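PDB 5X6B: O-phospho-L-seryl-tRNA:Cys-tRNA synthase, which probably converts O-phosphoseryl-tRNA(Cys) to cysteinyl-tRNA(Cys), using a pyridoxal phosphate cofactor carried on a lysine. Local coordinates for residues B[141-146]-B[198-203]; B[325-330]-B[347-352]; B[329-334]-B[404-409]; B[334-339]-B[353-358]. One frame throughout, in Å; residues are numbered along the deposited sequence.

How the contacts relate
Contact 1 comes first along the chain and lies in the seven-stranded mixed sheet. The other three form a cluster nearer the C-terminus, with centres 9 to 11 Å apart. Contact 1 lies about 22 Å, centre to centre, from contact 2, and the two touch where D203 meets L348. Contacts 2 and 3 both use helix 317-331. The chain then runs into strand 337-338 in contact 4, which pairs with strand 349-352 of contact 2 in the three-stranded antiparallel sheet. F351, L331, F336 and I409 join the three clustered contacts. This division is consistent with a large domain and a smaller C-terminal domain, as in fold-type I pyridoxal phosphate enzymes.

Contact 1: residues B[141-146]-B[198-203]; sequences VLDKNA and LLTHVD
V141 and L198 join two parallel strand ends, whose short axes lie 5.2 Å apart at 13°. L198 N gives a nearly straight hydrogen bond to V141 O (2.7 Å). One residue on, L142 CA approaches L198 O as a CA-H...O contact. L142 CB also packs on L198 CD2 at 3.7 Å.

At the last residues of the two strands, side chains take over. D143 has its CG lying between the backbone N and the carbonyl carbon (chi1 58°), which points the carboxylate at T200. T200 OG1 donates to D143 OD1 at 3.1 Å, on the syn lone pair. T200 N reaches the same oxygen in a weak bond of 3.4 Å. One carboxylate oxygen thus serves both the hydroxyl and the amide of T200. An alanine at D143 would remove this acceptor and would probably leave the T200 hydroxyl and amide without their mate across the contact.

In the turn from D143 to A146, N145 lays its amide on the carboxylate of D203. The two planes are 16° apart and stacked, with N145 CB 3.5 Å from D203 CB. Their polar ends bond elsewhere: N145 to Y166 and Y173, D203 to Y206 and N208. Strand 160-166 flanks strand 139-143 in the sheet. Helix 148-156 packs on L142 and L198, while Y180 of helix 179-188 touches V141, D143 and L199.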
# COMPACT_ATOMS: atom_id res chain seq x y z
N VAL B 141 -4.57 -16.07 -28.53
CA VAL B 141 -5.32 -15.25 -29.48
C VAL B 141 -5.84 -14.00 -28.78
O VAL B 141 -6.65 -14.08 -27.85
CB VAL B 141 -6.49 -16.04 -30.10
CG1 VAL B 141 -7.30 -15.16 -31.04
CG2 VAL B 141 -5.97 -17.26 -30.84
N LEU B 142 -5.35 -12.84 -29.22
CA LEU B 142 -5.69 -11.56 -28.60
C LEU B 142 -5.99 -10.49 -29.65
O LEU B 142 -5.62 -10.63 -30.82
CB LEU B 142 -4.56 -11.09 -27.68
CG LEU B 142 -3.10 -11.17 -28.16
CD1 LEU B 142 -2.73 -10.03 -29.11
CD2 LEU B 142 -2.14 -11.18 -26.98
N ASP B 143 -6.64 -9.40 -29.22
CA ASP B 143 -6.94 -8.29 -30.12
C ASP B 143 -5.68 -7.51 -30.47
O ASP B 143 -4.68 -7.58 -29.77
CB ASP B 143 -7.98 -7.35 -29.49
CG ASP B 143 -7.53 -6.79 -28.15
OD1 ASP B 143 -6.77 -7.47 -27.43
OD2 ASP B 143 -7.92 -5.65 -27.82
N LYS B 144 -5.73 -6.75 -31.56
CA LYS B 144 -4.58 -5.98 -32.01
C LYS B 144 -4.35 -4.73 -31.15
O LYS B 144 -3.30 -4.09 -31.26
CB LYS B 144 -4.75 -5.58 -33.48
CG LYS B 144 -3.63 -6.08 -34.37
CD LYS B 144 -3.79 -5.64 -35.81
CE LYS B 144 -3.98 -6.84 -36.72
NZ LYS B 144 -3.79 -6.53 -38.17
N ASN B 145 -5.32 -4.41 -30.30
CA ASN B 145 -5.20 -3.27 -29.40
C ASN B 145 -4.63 -3.65 -28.05
O ASN B 145 -4.61 -2.84 -27.12
CB ASN B 145 -6.56 -2.60 -29.19
CG ASN B 145 -6.91 -1.61 -30.27
OD1 ASN B 145 -6.07 -1.24 -31.09
ND2 ASN B 145 -8.16 -1.15 -30.26
N ALA B 146 -4.16 -4.89 -27.94
CA ALA B 146 -3.72 -5.42 -26.65
C ALA B 146 -2.53 -4.66 -26.08
O ALA B 146 -1.66 -4.18 -26.82
CB ALA B 146 -3.39 -6.90 -26.78
N LEU B 198 -7.71 -14.08 -25.42
CA LEU B 198 -7.52 -12.88 -24.60
C LEU B 198 -8.19 -11.66 -25.23
O LEU B 198 -7.99 -11.36 -26.41
CB LEU B 198 -6.03 -12.63 -24.39
CG LEU B 198 -5.57 -11.52 -23.43
CD1 LEU B 198 -4.28 -11.93 -22.75
CD2 LEU B 198 -5.38 -10.19 -24.15
N LEU B 199 -8.97 -10.94 -24.43
CA LEU B 199 -9.59 -9.70 -24.91
C LEU B 199 -9.27 -8.52 -23.99
O LEU B 199 -9.61 -8.52 -22.81
CB LEU B 199 -11.11 -9.86 -25.02
CG LEU B 199 -11.88 -8.59 -25.38
CD1 LEU B 199 -11.45 -8.05 -26.75
CD2 LEU B 199 -13.39 -8.83 -25.35
N THR B 200 -8.59 -7.52 -24.55
CA THR B 200 -8.35 -6.28 -23.83
C THR B 200 -9.67 -5.52 -23.73
O THR B 200 -10.10 -4.90 -24.71
CB THR B 200 -7.29 -5.41 -24.53
OG1 THR B 200 -6.09 -6.17 -24.68
CG2 THR B 200 -7.00 -4.18 -23.71
N HIS B 201 -10.30 -5.59 -22.56
CA HIS B 201 -11.66 -5.06 -22.39
C HIS B 201 -11.77 -3.58 -22.75
O HIS B 201 -12.72 -3.17 -23.41
CB HIS B 201 -12.13 -5.27 -20.95
CG HIS B 201 -13.61 -5.21 -20.79
ND1 HIS B 201 -14.23 -5.30 -19.56
CD2 HIS B 201 -14.60 -5.08 -21.70
CE1 HIS B 201 -15.54 -5.23 -19.72
NE2 HIS B 201 -15.79 -5.09 -21.01
N VAL B 202 -10.78 -2.80 -22.32
CA VAL B 202 -10.58 -1.45 -22.82
C VAL B 202 -9.09 -1.28 -23.12
O VAL B 202 -8.25 -1.43 -22.23
CB VAL B 202 -11.06 -0.37 -21.82
CG1 VAL B 202 -10.47 0.99 -22.16
CG2 VAL B 202 -12.57 -0.28 -21.80
N ASP B 203 -8.76 -1.00 -24.37
CA ASP B 203 -7.36 -0.78 -24.73
C ASP B 203 -6.85 0.52 -24.14
O ASP B 203 -7.64 1.41 -23.83
CB ASP B 203 -7.17 -0.76 -26.25
CG ASP B 203 -7.99 0.31 -26.92
OD1 ASP B 203 -9.22 0.36 -26.70
OD2 ASP B 203 -7.38 1.14 -27.63

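Contact 2: residues B[325-330]-B[347-352]; sequences RYVVDE and DLIKFE
V327 and V328 of helix 317-331 pack on I349 and F351 of strand 349-352, a helix-on-sheet contact at the three-stranded antiparallel sheet. Helix and strand run almost parallel here, at 4°, with their short axes 10.3 Å apart. The contact is apolar and all four residues are buried.

I349 reaches the helix with its CD1 methyl. Its CG1 sits beside the backbone N and the chain then extends (chi2 172°), which carries CD1 out to both valines. I349 CD1 lies 3.7 Å from V328 CG2 and 4.0 Å from V327 CG1. The second branch is used too: I349 CG2 is 3.8 Å from V328 CG2.

Strand 349-352 is the middle strand of the sheet, between strands 337-338 and 389-392. An alanine at I349 would take away both of these branches and would probably open a gap beneath V327 and V328.

F351 meets the helix with the end of its ring. V328 CA lies at the ring edge, in plane, 3.8 Å from F351 CZ. V328 CG2 is also near, 4.0 Å from F351 CZ. On the same strand, I349 CG2 stands over one face of the F351 ring, offset toward the rim. V327 CG1 comes to 4.3 Å from F351 CE2. Farther along, the F351 ring meets L331 of the helix and the ring of F336, while V327 also touches V402 of helix 399-415.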
# COMPACT_ATOMS: atom_id res chain seq x y z
N ARG B 325 -17.11 13.27 -21.90
CA ARG B 325 -17.77 13.73 -23.11
C ARG B 325 -17.84 15.24 -23.17
O ARG B 325 -17.81 15.82 -24.26
CB ARG B 325 -19.16 13.12 -23.23
CG ARG B 325 -19.12 11.62 -23.41
CD ARG B 325 -20.49 11.00 -23.58
NE ARG B 325 -20.39 9.55 -23.64
CZ ARG B 325 -21.44 8.73 -23.73
NH1 ARG B 325 -22.67 9.22 -23.77
NH2 ARG B 325 -21.25 7.42 -23.77
N TYR B 326 -17.92 15.88 -22.01
CA TYR B 326 -17.85 17.34 -21.94
C TYR B 326 -16.52 17.83 -22.51
O TYR B 326 -16.48 18.80 -23.25
CB TYR B 326 -18.02 17.84 -20.51
CG TYR B 326 -17.73 19.31 -20.34
CD1 TYR B 326 -18.68 20.27 -20.68
CD2 TYR B 326 -16.51 19.75 -19.85
CE1 TYR B 326 -18.42 21.62 -20.54
CE2 TYR B 326 -16.24 21.10 -19.70
CZ TYR B 326 -17.19 22.03 -20.04
OH TYR B 326 -16.92 23.36 -19.90
N VAL B 327 -15.44 17.14 -22.14
CA VAL B 327 -14.11 17.48 -22.62
C VAL B 327 -13.99 17.29 -24.13
O VAL B 327 -13.48 18.17 -24.83
CB VAL B 327 -13.02 16.64 -21.91
CG1 VAL B 327 -11.67 16.87 -22.54
CG2 VAL B 327 -12.99 16.96 -20.42
N VAL B 328 -14.45 16.15 -24.63
CA VAL B 328 -14.40 15.86 -26.06
C VAL B 328 -15.19 16.89 -26.87
O VAL B 328 -14.65 17.49 -27.80
CB VAL B 328 -14.94 14.45 -26.39
CG1 VAL B 328 -15.19 14.31 -27.88
CG2 VAL B 328 -13.95 13.39 -25.92
N ASP B 329 -16.45 17.09 -26.50
CA ASP B 329 -17.32 18.03 -27.22
C ASP B 329 -16.73 19.43 -27.23
O ASP B 329 -16.91 20.19 -28.19
CB ASP B 329 -18.72 18.06 -26.59
CG ASP B 329 -19.46 16.74 -26.73
OD1 ASP B 329 -19.05 15.90 -27.57
OD2 ASP B 329 -20.45 16.54 -26.00
N GLU B 330 -16.01 19.77 -26.17
CA GLU B 330 -15.53 21.13 -25.98
C GLU B 330 -14.21 21.39 -26.70
O GLU B 330 -14.01 22.44 -27.30
CB GLU B 330 -15.39 21.43 -24.49
CG GLU B 330 -15.41 22.89 -24.14
CD GLU B 330 -16.76 23.54 -24.35
OE1 GLU B 330 -17.79 22.82 -24.32
OE2 GLU B 330 -16.80 24.77 -24.55
N ASP B 347 -13.10 6.86 -20.10
CA ASP B 347 -12.56 8.18 -19.79
C ASP B 347 -11.23 8.48 -20.49
O ASP B 347 -10.79 9.63 -20.53
CB ASP B 347 -12.40 8.32 -18.28
CG ASP B 347 -11.56 7.20 -17.70
OD1 ASP B 347 -10.33 7.19 -17.93
OD2 ASP B 347 -12.13 6.29 -17.05
N LEU B 348 -10.59 7.45 -21.04
CA LEU B 348 -9.33 7.66 -21.74
C LEU B 348 -9.60 8.28 -23.10
O LEU B 348 -10.21 7.65 -23.96
CB LEU B 348 -8.56 6.34 -21.88
CG LEU B 348 -7.05 6.37 -22.19
CD1 LEU B 348 -6.46 4.98 -22.01
CD2 LEU B 348 -6.73 6.90 -23.58
N ILE B 349 -9.12 9.50 -23.31
CA ILE B 349 -9.34 10.18 -24.58
C ILE B 349 -8.05 10.33 -25.37
O ILE B 349 -7.03 10.76 -24.84
CB ILE B 349 -9.94 11.58 -24.38
CG1 ILE B 349 -11.15 11.52 -23.45
CG2 ILE B 349 -10.32 12.19 -25.71
CD1 ILE B 349 -11.67 12.90 -23.07
N LYS B 350 -8.10 9.97 -26.65
CA LYS B 350 -6.99 10.26 -27.55
C LYS B 350 -7.41 11.23 -28.65
O LYS B 350 -8.25 10.91 -29.49
CB LYS B 350 -6.45 8.97 -28.17
CG LYS B 350 -5.20 9.18 -29.02
CD LYS B 350 -4.65 7.86 -29.53
CE LYS B 350 -3.36 8.05 -30.31
NZ LYS B 350 -2.82 6.75 -30.79
N PHE B 351 -6.83 12.42 -28.62
CA PHE B 351 -7.11 13.45 -29.62
C PHE B 351 -6.05 13.48 -30.70
O PHE B 351 -4.86 13.40 -30.42
CB PHE B 351 -7.19 14.84 -28.98
CG PHE B 351 -8.41 15.08 -28.13
CD1 PHE B 351 -9.67 15.07 -28.69
CD2 PHE B 351 -8.28 15.35 -26.78
CE1 PHE B 351 -10.79 15.30 -27.91
CE2 PHE B 351 -9.39 15.58 -25.99
CZ PHE B 351 -10.65 15.56 -26.56
N GLU B 352 -6.49 13.62 -31.95
CA GLU B 352 -5.58 14.06 -32.99
C GLU B 352 -5.56 15.58 -32.94
O GLU B 352 -6.61 16.22 -33.02
CB GLU B 352 -6.02 13.56 -34.37
CG GLU B 352 -5.07 13.95 -35.49
CD GLU B 352 -5.58 13.54 -36.85
OE1 GLU B 352 -6.74 13.06 -36.93
OE2 GLU B 352 -4.83 13.69 -37.83

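Contact 3: residues B[329-334]-B[404-409]; sequences DELEKI and YVVNAI
L331 has its CG beside the backbone N (chi1 -68°) and then extends, which brings both of its methyls to I409. E330 starts differently. Its CG is anti to the backbone N (chi1 -158°), which puts CG against V406. The bend at the next bond (chi2 69°) then turns the carboxylate away to its charged partners.

The apolar contacts follow from these turns. L331 CD1 meets I409 CD1 at 3.7 Å, and L331 CD2 meets I409 CG2 at 4.0 Å. The two side chains cross at about a right angle, each using two methyls. I334 adds its own terminal methyl, with I334 CD1 4.0 Å from I409 CG2. The CG2 branch of I409 is therefore touched by both L331 and I334. One turn earlier on helix 399-415, V406 CG1 lies 3.5 Å from E330 CG. It also faces L331, where V406 CG1 is 4.3 Å from L331 CD2.

The contact joins the C-terminal end of helix 317-331 to helix 399-415, the last helix of the chain. V406 also packs on Y326 and V327, one turn back on the first helix, and F336 fills in next to L331 and I409.

The carboxylate of E330 forms a salt bridge with K410 of helix 399-415, so it links the two helices beyond its packing on V406. K333, one turn on in the same segment, makes a weaker salt bridge to it, with K333 NZ 3.3 Å from E330 OE1. On another side of helix 399-415, Y404 packs on an apolar side chain of a neighbouring subunit.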
# COMPACT_ATOMS: atom_id res chain seq x y z
N ASP B 329 -16.45 17.09 -26.50
CA ASP B 329 -17.32 18.03 -27.22
C ASP B 329 -16.73 19.43 -27.23
O ASP B 329 -16.91 20.19 -28.19
CB ASP B 329 -18.72 18.06 -26.59
CG ASP B 329 -19.46 16.74 -26.73
OD1 ASP B 329 -19.05 15.90 -27.57
OD2 ASP B 329 -20.45 16.54 -26.00
N GLU B 330 -16.01 19.77 -26.17
CA GLU B 330 -15.53 21.13 -25.98
C GLU B 330 -14.21 21.39 -26.70
O GLU B 330 -14.01 22.44 -27.30
CB GLU B 330 -15.39 21.43 -24.49
CG GLU B 330 -15.41 22.89 -24.14
CD GLU B 330 -16.76 23.54 -24.35
OE1 GLU B 330 -17.79 22.82 -24.32
OE2 GLU B 330 -16.80 24.77 -24.55
N LEU B 331 -13.30 20.42 -26.66
CA LEU B 331 -11.99 20.60 -27.30
C LEU B 331 -12.05 20.39 -28.81
O LEU B 331 -11.14 20.81 -29.53
CB LEU B 331 -10.97 19.65 -26.67
CG LEU B 331 -10.62 19.98 -25.22
CD1 LEU B 331 -9.58 19.01 -24.68
CD2 LEU B 331 -10.13 21.42 -25.11
N GLU B 332 -13.11 19.76 -29.29
CA GLU B 332 -13.33 19.65 -30.73
C GLU B 332 -13.57 21.03 -31.34
O GLU B 332 -13.29 21.25 -32.52
CB GLU B 332 -14.49 18.71 -31.04
CG GLU B 332 -14.15 17.24 -30.88
CD GLU B 332 -15.26 16.32 -31.34
OE1 GLU B 332 -16.43 16.76 -31.37
OE2 GLU B 332 -14.96 15.15 -31.68
N LYS B 333 -14.08 21.95 -30.52
CA LYS B 333 -14.38 23.31 -30.96
C LYS B 333 -13.12 24.08 -31.35
O LYS B 333 -13.19 25.03 -32.13
CB LYS B 333 -15.13 24.07 -29.86
CG LYS B 333 -16.48 23.47 -29.49
CD LYS B 333 -17.14 24.26 -28.38
CE LYS B 333 -18.50 23.68 -28.02
NZ LYS B 333 -19.15 24.43 -26.91
N ILE B 334 -11.97 23.68 -30.81
CA ILE B 334 -10.72 24.36 -31.13
C ILE B 334 -9.86 23.54 -32.07
O ILE B 334 -8.74 23.95 -32.40
CB ILE B 334 -9.90 24.69 -29.86
CG1 ILE B 334 -9.52 23.41 -29.11
CG2 ILE B 334 -10.67 25.63 -28.96
CD1 ILE B 334 -8.58 23.64 -27.95
N TYR B 404 -11.48 23.97 -15.51
CA TYR B 404 -10.18 24.61 -15.48
C TYR B 404 -9.28 24.08 -16.60
O TYR B 404 -8.71 24.87 -17.36
CB TYR B 404 -9.50 24.39 -14.13
CG TYR B 404 -8.15 25.06 -14.03
CD1 TYR B 404 -8.04 26.37 -13.61
CD2 TYR B 404 -6.99 24.38 -14.38
CE1 TYR B 404 -6.81 27.00 -13.52
CE2 TYR B 404 -5.75 24.99 -14.30
CZ TYR B 404 -5.67 26.30 -13.87
OH TYR B 404 -4.45 26.93 -13.79
N VAL B 405 -9.17 22.76 -16.68
CA VAL B 405 -8.33 22.11 -17.68
C VAL B 405 -8.74 22.49 -19.10
O VAL B 405 -7.89 22.86 -19.92
CB VAL B 405 -8.39 20.58 -17.54
CG1 VAL B 405 -7.65 19.92 -18.70
CG2 VAL B 405 -7.82 20.14 -16.20
N VAL B 406 -10.04 22.41 -19.38
CA VAL B 406 -10.57 22.74 -20.70
C VAL B 406 -10.28 24.19 -21.08
O VAL B 406 -9.76 24.45 -22.17
CB VAL B 406 -12.09 22.51 -20.77
CG1 VAL B 406 -12.66 23.13 -22.03
CG2 VAL B 406 -12.40 21.02 -20.72
N ASN B 407 -10.59 25.12 -20.19
CA ASN B 407 -10.32 26.53 -20.43
C ASN B 407 -8.83 26.77 -20.63
O ASN B 407 -8.42 27.59 -21.45
CB ASN B 407 -10.85 27.39 -19.29
CG ASN B 407 -12.36 27.40 -19.22
OD1 ASN B 407 -13.04 27.18 -20.22
ND2 ASN B 407 -12.90 27.65 -18.03
N ALA B 408 -8.03 26.03 -19.87
CA ALA B 408 -6.58 26.15 -19.94
C ALA B 408 -6.09 25.84 -21.35
O ALA B 408 -5.41 26.66 -21.96
CB ALA B 408 -5.92 25.22 -18.94
N ILE B 409 -6.46 24.67 -21.85
CA ILE B 409 -6.08 24.23 -23.20
C ILE B 409 -6.54 25.22 -24.26
O ILE B 409 -5.78 25.57 -25.17
CB ILE B 409 -6.65 22.84 -23.52
CG1 ILE B 409 -6.14 21.81 -22.51
CG2 ILE B 409 -6.29 22.42 -24.93
CD1 ILE B 409 -6.80 20.45 -22.64

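Contact 4: residues B[334-339]-B[353-358]; sequences IGFKQL and TPVLDE
F336 and T353 make the close-packed part of this contact. T353 CG2 sits over the centre of the F336 ring as a CH-pi contact, 3.5 Å from the ring centroid and 6° off its normal. T353 OG1 takes the position between the backbone N and the carbonyl carbon (chi1 59°), and there it bonds to T387 O. The methyl is left for the ring. I334 CD1 lies over the opposite face of the ring, farther off and toward the rim. V355 CG1 comes at the ring edge, in plane, 3.6 Å from F336 CE1. L356 CD1 reaches the far end of the ring, 3.9 Å from F336 CZ.

The other side is looser and nearer solvent. P354 is exposed, and its CD rests 3.8 Å from G335 O. V355 CG1 stays 4.1 Å from I334 O, and V355 and G335 are partly exposed.

Helix 399-415 also borders this contact, with I409 on F336 and V413 on both I334 and L356. G335 has a positive phi of 110°, where a side chain would jam against the preceding carbonyl. It is the C-prime residue of a Schellman motif, with F336 N to L331 O and G335 N to E332 O, which ends helix 317-331.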
# COMPACT_ATOMS: atom_id res chain seq x y z
N ILE B 334 -11.97 23.68 -30.81
CA ILE B 334 -10.72 24.36 -31.13
C ILE B 334 -9.86 23.54 -32.07
O ILE B 334 -8.74 23.95 -32.40
CB ILE B 334 -9.90 24.69 -29.86
CG1 ILE B 334 -9.52 23.41 -29.11
CG2 ILE B 334 -10.67 25.63 -28.96
CD1 ILE B 334 -8.58 23.64 -27.95
N GLY B 335 -10.37 22.39 -32.49
CA GLY B 335 -9.69 21.60 -33.50
C GLY B 335 -9.06 20.30 -33.04
O GLY B 335 -8.15 19.78 -33.68
N PHE B 336 -9.53 19.77 -31.91
CA PHE B 336 -9.08 18.46 -31.46
C PHE B 336 -10.05 17.40 -31.98
O PHE B 336 -11.25 17.51 -31.77
CB PHE B 336 -8.98 18.38 -29.93
CG PHE B 336 -7.81 19.12 -29.35
CD1 PHE B 336 -7.05 19.99 -30.12
CD2 PHE B 336 -7.44 18.92 -28.02
CE1 PHE B 336 -5.97 20.66 -29.58
CE2 PHE B 336 -6.36 19.59 -27.48
CZ PHE B 336 -5.62 20.46 -28.26
N LYS B 337 -9.53 16.39 -32.66
CA LYS B 337 -10.39 15.32 -33.15
C LYS B 337 -10.28 14.10 -32.25
O LYS B 337 -9.21 13.51 -32.13
CB LYS B 337 -10.03 14.94 -34.59
CG LYS B 337 -10.87 13.80 -35.16
CD LYS B 337 -10.51 13.51 -36.62
CE LYS B 337 -11.38 12.42 -37.21
NZ LYS B 337 -12.83 12.77 -37.17
N GLN B 338 -11.39 13.73 -31.61
CA GLN B 338 -11.40 12.52 -30.80
C GLN B 338 -11.16 11.30 -31.68
O GLN B 338 -11.85 11.11 -32.68
CB GLN B 338 -12.72 12.36 -30.04
CG GLN B 338 -12.77 11.08 -29.23
CD GLN B 338 -14.16 10.52 -29.07
OE1 GLN B 338 -15.13 11.26 -28.91
NE2 GLN B 338 -14.28 9.20 -29.13
N LEU B 339 -10.19 10.49 -31.30
CA LEU B 339 -9.97 9.23 -31.99
C LEU B 339 -10.73 8.14 -31.26
O LEU B 339 -11.20 8.34 -30.14
CB LEU B 339 -8.48 8.90 -32.06
CG LEU B 339 -7.68 9.88 -32.92
CD1 LEU B 339 -6.20 9.51 -32.97
CD2 LEU B 339 -8.27 9.96 -34.32
N THR B 353 -4.38 16.16 -32.78
CA THR B 353 -4.27 17.59 -32.53
C THR B 353 -3.37 18.31 -33.52
O THR B 353 -2.26 18.71 -33.17
CB THR B 353 -3.76 17.86 -31.10
OG1 THR B 353 -2.47 17.25 -30.93
CG2 THR B 353 -4.71 17.28 -30.06
N PRO B 354 -3.85 18.48 -34.76
CA PRO B 354 -3.06 19.13 -35.81
C PRO B 354 -2.64 20.55 -35.45
O PRO B 354 -1.53 20.97 -35.78
CB PRO B 354 -4.01 19.14 -37.02
CG PRO B 354 -5.00 18.08 -36.73
CD PRO B 354 -5.18 18.09 -35.25
N VAL B 355 -3.52 21.28 -34.76
CA VAL B 355 -3.27 22.67 -34.41
C VAL B 355 -2.03 22.80 -33.52
O VAL B 355 -1.32 23.81 -33.57
CB VAL B 355 -4.50 23.31 -33.71
CG1 VAL B 355 -4.85 22.57 -32.42
CG2 VAL B 355 -4.27 24.79 -33.46
N LEU B 356 -1.75 21.78 -32.72
CA LEU B 356 -0.57 21.80 -31.86
C LEU B 356 0.73 21.67 -32.67
O LEU B 356 1.76 22.20 -32.26
CB LEU B 356 -0.67 20.70 -30.79
CG LEU B 356 -1.85 20.82 -29.82
CD1 LEU B 356 -1.77 19.74 -28.75
CD2 LEU B 356 -1.90 22.20 -29.18
N ASP B 357 0.67 20.96 -33.80
CA ASP B 357 1.77 20.90 -34.77
C ASP B 357 1.96 22.26 -35.40
O ASP B 357 3.08 22.77 -35.52
CB ASP B 357 1.47 19.89 -35.88
CG ASP B 357 1.69 18.47 -35.46
OD1 ASP B 357 2.51 18.22 -34.56
OD2 ASP B 357 1.01 17.61 -36.05
N GLU B 358 0.83 22.83 -35.80
CA GLU B 358 0.81 24.12 -36.46
C GLU B 358 1.46 25.16 -35.59
O GLU B 358 2.06 26.09 -36.09
CB GLU B 358 -0.62 24.53 -36.81
CG GLU B 358 -1.37 23.56 -37.69
CD GLU B 358 -2.81 23.97 -37.88
OE1 GLU B 358 -3.19 25.03 -37.34
OE2 GLU B 358 -3.56 23.24 -38.56